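Local coordinates for PTS-dependent dihydroxyacetone kinase operon regulatory protein (Escherichia coli, PDB 4LRZ), which activates transcription of the dhaKLM operon from a sigma-70 promoter and represses its own expression, this chain being its N-terminal part, probably the sensor, at residues G125-M131 and W143-P149; W20-N24 and D133-K137; T81-R87 and F102-C108. One frame throughout, in Å; residues are numbered along the deposited sequence.

Interaction 1 (G125-M131 and W143-P149); sequences GQAVKTM and WAFCATP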
loop_
_atom_site.group_PDB
_atom_site.type_symbol
_atom_site.label_atom_id
_atom_site.label_comp_id
_atom_site.label_asym_id
_atom_site.label_seq_id
_atom_site.Cartn_x
_atom_site.Cartn_y
_atom_site.Cartn_z
ATOM N N GLY F 125 -16.166 12.023 10.525
ATOM C CA GLY F 125 -14.872 11.399 10.344
ATOM C C GLY F 125 -15.046 9.877 10.319
ATOM O O GLY F 125 -14.073 9.137 10.326
ATOM N N GLN F 126 -16.281 9.395 10.294
ATOM C CA GLN F 126 -16.460 7.933 10.244
ATOM C C GLN F 126 -17.525 7.339 9.362
ATOM O O GLN F 126 -18.357 8.051 8.846
ATOM C CB GLN F 126 -16.704 7.394 11.623
ATOM C CG GLN F 126 -17.668 8.135 12.438
ATOM C CD GLN F 126 -17.260 7.975 13.876
ATOM O OE1 GLN F 126 -18.008 7.440 14.696
ATOM N NE2 GLN F 126 -16.018 8.355 14.169
ATOM N N ALA F 127 -17.491 6.008 9.221
ATOM C CA ALA F 127 -18.491 5.299 8.454
ATOM C C ALA F 127 -19.825 5.593 9.088
ATOM O O ALA F 127 -19.963 5.450 10.302
ATOM C CB ALA F 127 -18.226 3.828 8.477
ATOM N N VAL F 128 -20.801 6.010 8.279
ATOM C CA VAL F 128 -22.124 6.391 8.811
ATOM C C VAL F 128 -23.262 5.958 7.871
ATOM O O VAL F 128 -23.138 5.987 6.649
ATOM C CB VAL F 128 -22.220 7.968 9.053
ATOM C CG1 VAL F 128 -23.614 8.367 9.387
ATOM C CG2 VAL F 128 -21.320 8.433 10.234
ATOM N N LYS F 129 -24.383 5.588 8.463
ATOM C CA LYS F 129 -25.587 5.201 7.737
ATOM C C LYS F 129 -26.803 6.021 8.195
ATOM O O LYS F 129 -27.082 6.075 9.384
ATOM C CB LYS F 129 -25.909 3.753 8.058
ATOM C CG LYS F 129 -27.150 3.219 7.338
ATOM C CD LYS F 129 -27.444 1.765 7.762
ATOM C CE LYS F 129 -28.455 1.129 6.841
ATOM N NZ LYS F 129 -28.308 -0.382 6.809
ATOM N N THR F 130 -27.569 6.590 7.269
ATOM C CA THR F 130 -28.804 7.281 7.647
ATOM C C THR F 130 -29.945 6.658 6.828
ATOM O O THR F 130 -29.754 6.350 5.641
ATOM C CB THR F 130 -28.715 8.786 7.379
ATOM O OG1 THR F 130 -28.365 8.991 6.021
ATOM C CG2 THR F 130 -27.623 9.465 8.217
ATOM N N MET F 131 -31.093 6.421 7.460
ATOM C CA MET F 131 -32.232 5.765 6.797
ATOM C C MET F 131 -33.511 6.537 7.059
ATOM O O MET F 131 -33.652 7.095 8.110
ATOM C CB MET F 131 -32.494 4.363 7.376
ATOM C CG MET F 131 -31.303 3.465 7.461
ATOM S SD MET F 131 -31.826 1.884 8.169
ATOM C CE MET F 131 -33.218 1.467 7.114
ATOM N N TRP F 143 -35.123 6.608 1.144
ATOM C CA TRP F 143 -33.750 6.200 0.902
ATOM C C TRP F 143 -32.991 5.836 2.168
ATOM O O TRP F 143 -33.303 6.326 3.271
ATOM C CB TRP F 143 -33.011 7.295 0.118
ATOM C CG TRP F 143 -33.646 7.465 -1.167
ATOM C CD1 TRP F 143 -34.742 8.232 -1.447
ATOM C CD2 TRP F 143 -33.354 6.740 -2.357
ATOM N NE1 TRP F 143 -35.120 8.068 -2.759
ATOM C CE2 TRP F 143 -34.281 7.161 -3.344
ATOM C CE3 TRP F 143 -32.388 5.789 -2.697
ATOM C CZ2 TRP F 143 -34.268 6.663 -4.636
ATOM C CZ3 TRP F 143 -32.358 5.321 -3.979
ATOM C CH2 TRP F 143 -33.296 5.751 -4.937
ATOM N N ALA F 144 -32.030 4.932 1.988
ATOM C CA ALA F 144 -30.993 4.649 2.946
ATOM C C ALA F 144 -29.664 5.110 2.314
ATOM O O ALA F 144 -29.429 4.860 1.125
ATOM C CB ALA F 144 -30.945 3.127 3.245
ATOM N N PHE F 145 -28.792 5.763 3.084
ATOM C CA PHE F 145 -27.430 6.081 2.611
ATOM C C PHE F 145 -26.382 5.512 3.576
ATOM O O PHE F 145 -26.581 5.540 4.787
ATOM C CB PHE F 145 -27.239 7.597 2.432
ATOM C CG PHE F 145 -28.003 8.171 1.268
ATOM C CD1 PHE F 145 -27.441 8.218 -0.003
ATOM C CD2 PHE F 145 -29.275 8.645 1.423
ATOM C CE1 PHE F 145 -28.157 8.746 -1.093
ATOM C CE2 PHE F 145 -29.990 9.162 0.345
ATOM C CZ PHE F 145 -29.438 9.219 -0.893
ATOM N N CYS F 146 -25.316 4.932 3.041
ATOM C CA CYS F 146 -24.152 4.591 3.840
ATOM C C CYS F 146 -22.984 5.336 3.238
ATOM O O CYS F 146 -22.873 5.457 2.009
ATOM C CB CYS F 146 -23.821 3.096 3.743
ATOM S SG CYS F 146 -25.093 1.995 4.372
ATOM N N ALA F 147 -22.065 5.774 4.083
ATOM C CA ALA F 147 -20.899 6.478 3.579
ATOM C C ALA F 147 -19.733 6.362 4.529
ATOM O O ALA F 147 -19.881 6.209 5.765
ATOM C CB ALA F 147 -21.241 7.955 3.299
ATOM N N THR F 148 -18.556 6.453 3.955
ATOM C CA THR F 148 -17.374 6.433 4.761
ATOM C C THR F 148 -16.441 7.444 4.140
ATOM O O THR F 148 -16.326 7.486 2.929
ATOM C CB THR F 148 -16.721 5.004 4.742
ATOM O OG1 THR F 148 -17.667 4.053 5.274
ATOM C CG2 THR F 148 -15.485 4.970 5.587
ATOM N N PRO F 149 -15.737 8.223 4.963
ATOM C CA PRO F 149 -14.774 9.133 4.403
ATOM C C PRO F 149 -13.466 8.408 4.024
ATOM O O PRO F 149 -13.130 7.388 4.633
ATOM C CB PRO F 149 -14.530 10.114 5.557
ATOM C CG PRO F 149 -14.748 9.338 6.785
ATOM C CD PRO F 149 -15.863 8.397 6.431
#
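V128 and T130 pair with A147 and F145 in an antiparallel beta hairpin of the GAF domain. Strand 128-131 is one of the two outer strands of its sheet within this chain, and strand 143-151 is its inner neighbour. The axes of 128-131 and 143-149 approach to 4.7 Å, at 171°. Each pair has two backbone hydrogen bonds: V128 N meets A147 O at 2.7 Å, and F145 N reaches T130 O nearly straight, at 171°. The tightly packed face carries V128, T130, F145 and A147. Helix 117-124 lies over it. T130 OG1 passes 4.0 Å from F145 CB and hydrogen-bonds to A117 N. The other face is looser at the edge strand. C146 and T148 lie under helix 174-211, but K129 and M131 are partly exposed. K129 CG stands anti to the backbone N (chi1 -179°) and passes C146 SG at 3.8 Å. The extended chain leads away, and NZ bonds to T170 OG1. M131 CG rests on A144 CB at 4.2 Å. Near G125, A127 CB is 3.3 Å from T148 OG1, which is hydrogen-bonded to T178 OG1. P149 CG lies 3.6 Å from G125 C, and P149 CD 3.5 Å from Q126 O.

Interaction 2 (W20-N24 and D133-K137); sequences WERCN and DQHFK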
loop_
_atom_site.group_PDB
_atom_site.type_symbol
_atom_site.label_atom_id
_atom_site.label_comp_id
_atom_site.label_asym_id
_atom_site.label_seq_id
_atom_site.Cartn_x
_atom_site.Cartn_y
_atom_site.Cartn_z
ATOM N N TRP F 20 -29.479 17.684 13.002
ATOM C CA TRP F 20 -30.779 18.328 12.924
ATOM C C TRP F 20 -30.778 19.737 13.501
ATOM O O TRP F 20 -31.355 20.621 12.898
ATOM C CB TRP F 20 -31.815 17.501 13.625
ATOM C CG TRP F 20 -32.275 16.289 12.875
ATOM C CD1 TRP F 20 -31.734 15.749 11.729
ATOM C CD2 TRP F 20 -33.337 15.407 13.269
ATOM N NE1 TRP F 20 -32.424 14.620 11.372
ATOM C CE2 TRP F 20 -33.408 14.379 12.294
ATOM C CE3 TRP F 20 -34.259 15.403 14.339
ATOM C CZ2 TRP F 20 -34.372 13.347 12.351
ATOM C CZ3 TRP F 20 -35.207 14.363 14.406
ATOM C CH2 TRP F 20 -35.250 13.346 13.419
ATOM N N GLU F 21 -30.121 19.952 14.644
ATOM C CA GLU F 21 -30.011 21.318 15.210
ATOM C C GLU F 21 -29.291 22.293 14.276
ATOM O O GLU F 21 -29.639 23.453 14.259
ATOM C CB GLU F 21 -29.323 21.381 16.598
ATOM C CG GLU F 21 -29.999 20.610 17.766
ATOM C CD GLU F 21 -29.182 20.665 19.111
ATOM O OE1 GLU F 21 -27.936 20.938 19.077
ATOM O OE2 GLU F 21 -29.793 20.434 20.205
ATOM N N ARG F 22 -28.283 21.844 13.523
ATOM C CA ARG F 22 -27.596 22.740 12.566
ATOM C C ARG F 22 -28.512 23.061 11.388
ATOM O O ARG F 22 -28.604 24.208 10.937
ATOM C CB ARG F 22 -26.283 22.141 12.072
ATOM C CG ARG F 22 -25.252 21.862 13.180
ATOM C CD ARG F 22 -23.876 21.458 12.573
ATOM N NE ARG F 22 -23.892 20.171 11.861
ATOM C CZ ARG F 22 -23.664 18.989 12.444
ATOM N NH1 ARG F 22 -23.402 18.916 13.754
ATOM N NH2 ARG F 22 -23.699 17.873 11.717
ATOM N N CYS F 23 -29.210 22.034 10.919
ATOM C CA CYS F 23 -30.132 22.155 9.782
ATOM C C CYS F 23 -31.374 23.009 10.082
ATOM O O CYS F 23 -31.929 23.636 9.181
ATOM C CB CYS F 23 -30.567 20.764 9.301
ATOM S SG CYS F 23 -29.288 19.743 8.452
ATOM N N ASN F 24 -31.788 23.010 11.351
ATOM C CA ASN F 24 -32.937 23.766 11.850
ATOM C C ASN F 24 -32.832 25.283 11.647
ATOM O O ASN F 24 -33.835 25.939 11.434
ATOM C CB ASN F 24 -33.140 23.481 13.346
ATOM C CG ASN F 24 -34.109 22.360 13.588
ATOM O OD1 ASN F 24 -34.990 22.107 12.766
ATOM N ND2 ASN F 24 -33.958 21.672 14.720
ATOM N N ASP F 133 -36.587 8.497 8.016
ATOM C CA ASP F 133 -36.824 9.791 8.668
ATOM C C ASP F 133 -35.723 10.276 9.630
ATOM O O ASP F 133 -35.905 11.311 10.291
ATOM C CB ASP F 133 -38.229 9.845 9.324
ATOM C CG ASP F 133 -38.405 8.859 10.485
ATOM O OD1 ASP F 133 -37.692 7.825 10.568
ATOM O OD2 ASP F 133 -39.306 9.114 11.320
ATOM N N GLN F 134 -34.590 9.555 9.693
ATOM C CA GLN F 134 -33.348 10.169 10.232
ATOM C C GLN F 134 -32.884 11.297 9.307
ATOM O O GLN F 134 -32.155 12.189 9.744
ATOM C CB GLN F 134 -32.180 9.165 10.352
ATOM C CG GLN F 134 -32.427 7.969 11.250
ATOM C CD GLN F 134 -31.274 6.949 11.176
ATOM O OE1 GLN F 134 -30.823 6.594 10.088
ATOM N NE2 GLN F 134 -30.794 6.495 12.323
ATOM N N HIS F 135 -33.254 11.225 8.024
ATOM C CA HIS F 135 -32.902 12.269 7.072
ATOM C C HIS F 135 -33.710 13.553 7.396
ATOM O O HIS F 135 -34.894 13.485 7.721
ATOM C CB HIS F 135 -33.148 11.819 5.629
ATOM C CG HIS F 135 -32.185 10.763 5.148
ATOM N ND1 HIS F 135 -32.578 9.478 4.842
ATOM C CD2 HIS F 135 -30.852 10.810 4.912
ATOM C CE1 HIS F 135 -31.522 8.768 4.491
ATOM N NE2 HIS F 135 -30.468 9.562 4.503
ATOM N N PHE F 136 -33.079 14.719 7.303
ATOM C CA PHE F 136 -33.806 15.968 7.583
ATOM C C PHE F 136 -34.915 16.222 6.554
ATOM O O PHE F 136 -36.065 16.483 6.908
ATOM C CB PHE F 136 -32.835 17.133 7.649
ATOM C CG PHE F 136 -33.462 18.431 8.112
ATOM C CD1 PHE F 136 -33.652 18.683 9.487
ATOM C CD2 PHE F 136 -33.849 19.411 7.186
ATOM C CE1 PHE F 136 -34.210 19.884 9.929
ATOM C CE2 PHE F 136 -34.405 20.630 7.634
ATOM C CZ PHE F 136 -34.590 20.850 9.000
ATOM N N LYS F 137 -34.555 16.122 5.285
ATOM C CA LYS F 137 -35.443 16.356 4.152
ATOM C C LYS F 137 -36.346 15.184 3.913
ATOM O O LYS F 137 -35.860 14.066 3.750
ATOM C CB LYS F 137 -34.611 16.561 2.884
ATOM C CG LYS F 137 -33.727 17.764 2.936
ATOM C CD LYS F 137 -34.539 19.013 3.085
ATOM C CE LYS F 137 -33.836 20.198 2.464
ATOM N NZ LYS F 137 -34.747 21.387 2.325
#
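F136 has CG anti to its backbone nitrogen (chi1 -172°), which swings the ring out of the loop and against W20, C23 and N24 of helix 14-26. W20 keeps CG beside its backbone N, and its indole reaches over to the same loop. The two aromatics form an edge-to-face pair. The edge of F136 points at the face of the five-membered ring of W20, with planes at 67° and centroids 5.9 Å apart. C23 comes over one face of F136. C23 CB sits above the centre of the F136 ring, 3.7 Å from the centroid, and C23 SG lies farther off above that face. N24 OD1 approaches the rim in the ring plane, 3.7 Å from F136 CE1. The indole N-H is used as well. W20 NE1 donates to Q134 O at 2.9 Å, with the acceptor close to the indole plane but the donor well above the plane of the carbonyl. D133 O lies at the same indole's edge, 3.3 Å from W20 CZ2. A leucine in place of W20 would probably leave Q134 O without this donor and the F136 edge without an aromatic face. The contact thus joins the N-terminal helix to a GAF-domain loop mostly through aromatic rings, with one N-H bond to a backbone carbonyl and the positive charge of R29 in cation-pi contact with both W20 and F136.

Interaction 3 (T81-R87 and F102-C108); sequences TACILSR and FNDGTYC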
loop_
_atom_site.group_PDB
_atom_site.type_symbol
_atom_site.label_atom_id
_atom_site.label_comp_id
_atom_site.label_asym_id
_atom_site.label_seq_id
_atom_site.Cartn_x
_atom_site.Cartn_y
_atom_site.Cartn_z
ATOM N N THR F 81 -15.484 17.981 -0.677
ATOM C CA THR F 81 -16.541 18.996 -0.426
ATOM C C THR F 81 -17.946 18.431 -0.648
ATOM O O THR F 81 -18.861 19.190 -0.912
ATOM C CB THR F 81 -16.386 20.270 -1.318
ATOM O OG1 THR F 81 -16.893 19.993 -2.625
ATOM C CG2 THR F 81 -14.905 20.731 -1.450
ATOM N N ALA F 82 -18.097 17.100 -0.602
ATOM C CA ALA F 82 -19.363 16.466 -0.930
ATOM C C ALA F 82 -19.841 16.640 -2.386
ATOM O O ALA F 82 -21.041 16.572 -2.654
ATOM C CB ALA F 82 -20.440 16.934 0.005
ATOM N N CYS F 83 -18.937 16.896 -3.318
ATOM C CA CYS F 83 -19.337 16.968 -4.715
ATOM C C CYS F 83 -19.255 15.582 -5.349
ATOM O O CYS F 83 -18.190 14.915 -5.262
ATOM C CB CYS F 83 -18.415 17.933 -5.461
ATOM S SG CYS F 83 -18.905 18.271 -7.177
ATOM N N ILE F 84 -20.366 15.136 -5.968
ATOM C CA ILE F 84 -20.404 13.824 -6.632
ATOM C C ILE F 84 -19.491 13.817 -7.850
ATOM O O ILE F 84 -19.687 14.579 -8.798
ATOM C CB ILE F 84 -21.809 13.407 -7.037
ATOM C CG1 ILE F 84 -22.670 13.218 -5.795
ATOM C CG2 ILE F 84 -21.743 12.078 -7.793
ATOM C CD1 ILE F 84 -24.019 12.706 -6.063
ATOM N N LEU F 85 -18.478 12.958 -7.810
ATOM C CA LEU F 85 -17.478 12.855 -8.892
ATOM C C LEU F 85 -17.853 11.754 -9.918
ATOM O O LEU F 85 -17.646 11.915 -11.121
ATOM C CB LEU F 85 -16.087 12.574 -8.304
ATOM C CG LEU F 85 -15.485 13.676 -7.415
ATOM C CD1 LEU F 85 -14.249 13.157 -6.716
ATOM C CD2 LEU F 85 -15.134 14.927 -8.231
ATOM N N SER F 86 -18.396 10.640 -9.414
ATOM C CA SER F 86 -18.790 9.500 -10.255
ATOM C C SER F 86 -19.900 8.685 -9.605
ATOM O O SER F 86 -19.995 8.605 -8.369
ATOM C CB SER F 86 -17.584 8.598 -10.453
ATOM O OG SER F 86 -17.672 7.879 -11.681
ATOM N N ARG F 87 -20.736 8.078 -10.442
ATOM C CA ARG F 87 -21.820 7.217 -9.995
ATOM C C ARG F 87 -21.843 5.909 -10.798
ATOM O O ARG F 87 -21.582 5.915 -11.992
ATOM C CB ARG F 87 -23.159 7.940 -10.213
ATOM C CG ARG F 87 -23.251 9.295 -9.527
ATOM C CD ARG F 87 -23.754 10.385 -10.465
ATOM N NE ARG F 87 -25.017 10.015 -11.048
ATOM C CZ ARG F 87 -25.172 9.603 -12.300
ATOM N NH1 ARG F 87 -24.123 9.540 -13.142
ATOM N NH2 ARG F 87 -26.384 9.280 -12.708
ATOM N N PHE F 102 -29.449 14.193 -7.970
ATOM C CA PHE F 102 -28.107 13.686 -7.746
ATOM C C PHE F 102 -27.490 13.259 -9.078
ATOM O O PHE F 102 -27.884 12.258 -9.631
ATOM C CB PHE F 102 -28.130 12.499 -6.795
ATOM C CG PHE F 102 -28.661 12.796 -5.416
ATOM C CD1 PHE F 102 -29.906 12.340 -5.038
ATOM C CD2 PHE F 102 -27.891 13.474 -4.491
ATOM C CE1 PHE F 102 -30.404 12.563 -3.740
ATOM C CE2 PHE F 102 -28.368 13.702 -3.200
ATOM C CZ PHE F 102 -29.637 13.247 -2.828
ATOM N N ASN F 103 -26.539 14.032 -9.596
ATOM C CA ASN F 103 -25.878 13.769 -10.864
ATOM C C ASN F 103 -24.413 14.003 -10.605
ATOM O O ASN F 103 -24.053 14.431 -9.532
ATOM C CB ASN F 103 -26.341 14.776 -11.915
ATOM C CG ASN F 103 -27.815 14.676 -12.213
ATOM O OD1 ASN F 103 -28.289 13.668 -12.774
ATOM N ND2 ASN F 103 -28.562 15.715 -11.841
ATOM N N ASP F 104 -23.563 13.746 -11.593
ATOM C CA ASP F 104 -22.161 14.154 -11.514
ATOM C C ASP F 104 -22.109 15.660 -11.250
ATOM O O ASP F 104 -22.817 16.431 -11.885
ATOM C CB ASP F 104 -21.408 13.858 -12.810
ATOM C CG ASP F 104 -21.194 12.387 -13.046
ATOM O OD1 ASP F 104 -20.778 12.059 -14.164
ATOM O OD2 ASP F 104 -21.455 11.556 -12.158
ATOM N N GLY F 105 -21.267 16.056 -10.306
ATOM C CA GLY F 105 -21.168 17.465 -9.893
ATOM C C GLY F 105 -22.157 18.043 -8.897
ATOM O O GLY F 105 -21.982 19.202 -8.500
ATOM N N THR F 106 -23.207 17.308 -8.515
ATOM C CA THR F 106 -24.139 17.768 -7.480
ATOM C C THR F 106 -23.405 17.782 -6.137
ATOM O O THR F 106 -22.743 16.777 -5.781
ATOM C CB THR F 106 -25.305 16.787 -7.347
ATOM O OG1 THR F 106 -26.094 16.829 -8.534
ATOM C CG2 THR F 106 -26.217 17.109 -6.150
ATOM N N TYR F 107 -23.494 18.897 -5.419
ATOM C CA TYR F 107 -22.996 19.002 -4.038
ATOM C C TYR F 107 -24.051 18.525 -3.051
ATOM O O TYR F 107 -25.210 18.883 -3.168
ATOM C CB TYR F 107 -22.633 20.459 -3.694
ATOM C CG TYR F 107 -21.508 21.027 -4.505
ATOM C CD1 TYR F 107 -20.199 20.861 -4.084
ATOM C CD2 TYR F 107 -21.754 21.769 -5.688
ATOM C CE1 TYR F 107 -19.137 21.410 -4.790
ATOM C CE2 TYR F 107 -20.700 22.329 -6.422
ATOM C CZ TYR F 107 -19.377 22.118 -5.955
ATOM O OH TYR F 107 -18.284 22.603 -6.608
ATOM N N CYS F 108 -23.628 17.756 -2.063
ATOM C CA CYS F 108 -24.524 17.079 -1.141
ATOM C C CYS F 108 -24.220 17.484 0.288
ATOM O O CYS F 108 -24.586 16.751 1.248
ATOM C CB CYS F 108 -24.319 15.550 -1.240
ATOM S SG CYS F 108 -24.559 14.885 -2.880
HETATM O O HOH W 1 -27.495 9.246 -10.216
HETATM O O HOH W 2 -20.867 8.965 -13.188
#
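C83 and Y107 form a single backbone bridge, with CA atoms 4.2 Å apart. I84 N donates to T106 O almost straight, at 174°, and C108 N donates to A82 O. G105 N reaches I84 O at 2.6 Å. G105 sits in a type II turn from N103 to T106, and its positive phi (82°) would press a CB against the carbonyl of D104. T106 OG1 accepts N103 N, which braces the turn, and is also hydrogen-bonded with G101 O.

I84 is the apolar centre. I84 CB lies 3.5 Å from N103 O, and CG1 and CD1 both lie beside C108 SG. C83 has SG anti to its backbone N (chi1 -173°), which places the sulfur over one face of Y107, offset toward the rim and 4.1 Å from the centroid. T81 OG1 comes to the edge of that ring, 3.4 Å from Y107 CE1.

At the other end the salt bridge from R87 NH1 to D104 OD2 is long, at 3.5 Å, and its hydrogen bond is weak. The guanidinium and carboxylate planes are nearly perpendicular. One water bridges R87 N and D104 OD2. A second bridges R87 NE and F102 O.

L85 and S86 form a classic beta bulge opposite I77. The loop after helix 91-99 thus lies against residues 81-83 and the start of strand 84-89, an outer strand of the antiparallel GAF-domain sheet within this chain.

Interactions 1 and 3 lie at the two outer strands, within this chain, of one GAF-domain sheet. Their centres are about 15 Å apart, and their nearest atoms come to about 4 Å without touching. Interaction 2 is at the hairpin: D133-K137 belongs to the connection between strands 128-131 and 143-151. H135 links it to interaction 1. H135 NE2 is 2.7 Å from T130 OG1, and the H135 ring meets that of F145 nearly at right angles. Interactions 2 and 3 are farther apart, about 20 Å between centres. A bound ADP lies about 5 Å from the side chain of Q126, at the end of interaction 1 away from interaction 2.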